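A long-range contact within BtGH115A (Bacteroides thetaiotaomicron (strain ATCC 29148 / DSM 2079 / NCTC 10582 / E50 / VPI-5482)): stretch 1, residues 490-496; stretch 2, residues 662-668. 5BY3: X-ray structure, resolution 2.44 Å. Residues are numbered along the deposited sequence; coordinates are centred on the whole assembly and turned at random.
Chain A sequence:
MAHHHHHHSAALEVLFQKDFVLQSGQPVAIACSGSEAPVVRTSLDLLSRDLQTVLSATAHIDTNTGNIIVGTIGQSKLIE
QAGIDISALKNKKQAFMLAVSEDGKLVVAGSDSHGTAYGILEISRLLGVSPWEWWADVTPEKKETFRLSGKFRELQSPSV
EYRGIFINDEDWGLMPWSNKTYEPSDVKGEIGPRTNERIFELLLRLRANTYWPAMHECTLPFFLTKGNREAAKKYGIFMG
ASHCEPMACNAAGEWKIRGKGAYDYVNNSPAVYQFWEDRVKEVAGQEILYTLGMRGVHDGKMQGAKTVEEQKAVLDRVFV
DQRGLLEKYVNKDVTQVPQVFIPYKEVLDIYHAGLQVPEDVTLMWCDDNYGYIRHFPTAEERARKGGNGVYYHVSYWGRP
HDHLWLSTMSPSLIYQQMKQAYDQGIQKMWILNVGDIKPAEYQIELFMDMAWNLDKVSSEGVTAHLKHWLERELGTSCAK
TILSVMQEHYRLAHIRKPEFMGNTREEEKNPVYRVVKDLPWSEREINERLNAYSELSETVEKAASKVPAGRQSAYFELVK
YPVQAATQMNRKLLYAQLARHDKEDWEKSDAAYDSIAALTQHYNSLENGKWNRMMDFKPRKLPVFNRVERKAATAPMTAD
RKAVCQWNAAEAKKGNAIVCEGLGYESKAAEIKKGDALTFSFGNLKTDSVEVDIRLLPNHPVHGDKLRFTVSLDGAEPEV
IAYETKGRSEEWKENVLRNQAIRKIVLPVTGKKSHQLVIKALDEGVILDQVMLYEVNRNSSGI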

# COMPACT_ATOMS: atom_id res chain seq x y z
N TYR A 490 12.27 4.82 7.40
CA TYR A 490 11.30 5.35 6.45
C TYR A 490 11.62 6.77 5.96
O TYR A 490 11.31 7.14 4.82
CB TYR A 490 9.89 5.26 7.02
CG TYR A 490 9.44 3.85 7.30
CD1 TYR A 490 9.59 2.84 6.33
CD2 TYR A 490 8.86 3.51 8.51
CE1 TYR A 490 9.15 1.54 6.56
CE2 TYR A 490 8.42 2.20 8.75
CZ TYR A 490 8.57 1.22 7.77
OH TYR A 490 8.17 -0.09 8.00
N ARG A 491 12.31 7.53 6.79
CA ARG A 491 12.61 8.91 6.50
C ARG A 491 13.77 9.00 5.50
O ARG A 491 13.73 9.80 4.54
CB ARG A 491 12.89 9.65 7.81
CG ARG A 491 13.50 11.01 7.64
CD ARG A 491 14.40 11.35 8.83
NE ARG A 491 15.32 12.30 8.30
CZ ARG A 491 16.63 12.25 8.40
NH1 ARG A 491 17.22 11.32 9.10
NH2 ARG A 491 17.34 13.19 7.80
N LEU A 492 14.78 8.14 5.68
CA LEU A 492 15.91 8.13 4.79
C LEU A 492 15.57 7.49 3.42
O LEU A 492 16.15 7.89 2.39
CB LEU A 492 17.08 7.42 5.45
CG LEU A 492 17.79 8.08 6.64
CD1 LEU A 492 18.41 6.97 7.45
CD2 LEU A 492 18.86 9.12 6.29
N ALA A 493 14.65 6.51 3.43
CA ALA A 493 14.11 5.89 2.21
C ALA A 493 13.24 6.88 1.42
O ALA A 493 13.28 6.88 0.21
CB ALA A 493 13.34 4.65 2.53
N HIS A 494 12.52 7.77 2.12
CA HIS A 494 11.71 8.82 1.51
C HIS A 494 12.63 9.76 0.73
O HIS A 494 12.32 10.22 -0.37
CB HIS A 494 10.96 9.56 2.63
CG HIS A 494 10.00 10.62 2.17
ND1 HIS A 494 8.71 10.34 1.77
CD2 HIS A 494 10.11 11.98 2.15
CE1 HIS A 494 8.08 11.47 1.48
NE2 HIS A 494 8.90 12.48 1.72
N ILE A 495 13.79 10.03 1.31
CA ILE A 495 14.79 10.89 0.70
C ILE A 495 15.31 10.24 -0.59
O ILE A 495 15.47 10.89 -1.61
CB ILE A 495 15.89 11.20 1.73
CG1 ILE A 495 15.27 12.18 2.77
CG2 ILE A 495 17.14 11.80 1.09
CD1 ILE A 495 16.11 12.52 3.98
N ARG A 496 15.53 8.94 -0.53
CA ARG A 496 15.93 8.19 -1.68
C ARG A 496 15.85 6.74 -1.27
O ARG A 496 16.52 6.31 -0.34
CB ARG A 496 17.34 8.55 -2.09
CG ARG A 496 17.63 8.13 -3.51
CD ARG A 496 17.42 9.29 -4.46
NE ARG A 496 17.63 8.84 -5.84
CZ ARG A 496 17.47 9.61 -6.92
NH1 ARG A 496 17.08 10.88 -6.79
NH2 ARG A 496 17.67 9.08 -8.13
N GLY A 662 4.62 12.30 10.54
CA GLY A 662 6.09 12.08 10.40
C GLY A 662 6.61 12.36 8.98
O GLY A 662 7.59 11.74 8.53
N LEU A 663 5.92 13.24 8.26
CA LEU A 663 6.11 13.39 6.83
C LEU A 663 7.27 14.33 6.47
O LEU A 663 7.55 15.27 7.22
CB LEU A 663 4.79 13.83 6.20
CG LEU A 663 4.67 13.93 4.69
CD1 LEU A 663 4.68 12.55 4.09
CD2 LEU A 663 3.37 14.63 4.35
N GLY A 664 7.95 14.06 5.34
CA GLY A 664 9.01 14.95 4.79
C GLY A 664 10.44 14.66 5.22
O GLY A 664 10.67 13.81 6.06
N TYR A 665 11.42 15.38 4.64
CA TYR A 665 12.86 15.12 4.84
C TYR A 665 13.34 15.13 6.32
O TYR A 665 14.23 14.36 6.71
CB TYR A 665 13.67 16.11 3.99
CG TYR A 665 13.94 15.69 2.55
CD1 TYR A 665 12.98 14.97 1.82
CD2 TYR A 665 15.14 16.06 1.89
CE1 TYR A 665 13.21 14.59 0.52
CE2 TYR A 665 15.39 15.68 0.57
CZ TYR A 665 14.40 14.94 -0.11
OH TYR A 665 14.54 14.53 -1.42
N GLU A 666 12.74 15.98 7.13
CA GLU A 666 13.03 15.98 8.55
C GLU A 666 11.74 15.89 9.39
O GLU A 666 11.63 16.53 10.43
CB GLU A 666 13.92 17.17 8.93
CG GLU A 666 13.36 18.50 8.45
CD GLU A 666 14.40 19.60 8.27
OE1 GLU A 666 15.61 19.26 8.11
OE2 GLU A 666 13.97 20.79 8.27
N SER A 667 10.79 15.09 8.91
CA SER A 667 9.57 14.71 9.65
C SER A 667 8.72 15.86 10.07
O SER A 667 7.88 15.69 10.95
CB SER A 667 9.87 13.84 10.90
OG SER A 667 10.85 12.87 10.61
N LYS A 668 8.92 17.01 9.44
CA LYS A 668 8.19 18.25 9.80
C LYS A 668 7.41 18.94 8.67
O LYS A 668 7.04 20.09 8.81
CB LYS A 668 9.12 19.23 10.53
CG LYS A 668 9.43 18.81 11.97
CD LYS A 668 10.81 19.19 12.47
CE LYS A 668 11.14 18.41 13.74
NZ LYS A 668 12.27 18.98 14.54

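The one clear hydrogen bond of this contact joins a side chain to a backbone carbonyl; none joins two side chains. Arg491 NE donates to Tyr665 O at 2.8 Å, with an N-H...O angle of 173°, close to linear. The carbonyl lies at the edge of the guanidinium, near its plane, which is where the N-H bonds point and where an acceptor does best. Arg491 reaches it with chi1, chi2 and chi3 all t, an extended side chain whose CA-to-CB bond already points toward the loop. Its NH1 is bonded to a residue adjoining one of the stretches, so the same guanidinium is held at a second point.

The backbone arrangement is a helix end set against an irregular loop, joined across at least 169 residues of sequence. The nearest CA atoms across the stretches are Ile495 CA and Tyr665 CA, 6.2 Å apart. Residues 490-495 form the last part of a helix that begins earlier in the chain, held by bonds such as His494 N to Tyr490 O (3.0 Å). Arg496 is the first residue to leave helical angles, although its N still bonds Leu492 O at 3.2 Å. Arg491, His494 and Ile495 supply the helix side of the contact, a spacing of three and four residues that brings side chains onto one side of a helix. Leu492 points away, and Ala493 is out of reach.

The loop has no regular secondary structure, but Ser667 N bonds Gly664 O at 3.1 Å, closing a turn around Tyr665 and Glu666. The Tyr665 carbonyl that receives Arg491 therefore belongs to a locally braced backbone.

The apolar half of the contact centres on Tyr665, which has more area covered than any other residue here. Its CA-to-CB bond points away from the helix, yet the ring comes back nearer. Ile495 lies over one face of that ring: CG1 is 3.7 Å from the centroid of the Tyr665 ring and only 9° off the ring normal, a CH-pi contact, largely dispersion, with the methylene set over the ring. The hydroxyl is held as well, since Tyr665 OH is hydrogen-bonded elsewhere in the structure.

His494 fills the space beside this pair through packing alone. Tyr665 CD1 sits at the edge of the imidazole, 4.2 Å from His494 CD2, while His494 NE2 approaches Gly664 CA at 3.9 Å. Leu663 adds a looser touch, its CD1 4.4 Å from His494 CE1. Gly664 earns its place by its backbone: at phi 93° and psi 174°, a CB would be jammed against the preceding carbonyl oxygen. That CB would point away from the helix, so the call for glycine comes from the loop's own conformation.

The rule to read here is economical: one well-aimed arginine fixes a loop carbonyl, one aliphatic side chain covers an aromatic face, and a histidine packs alongside, with only 345 Å² buried in total.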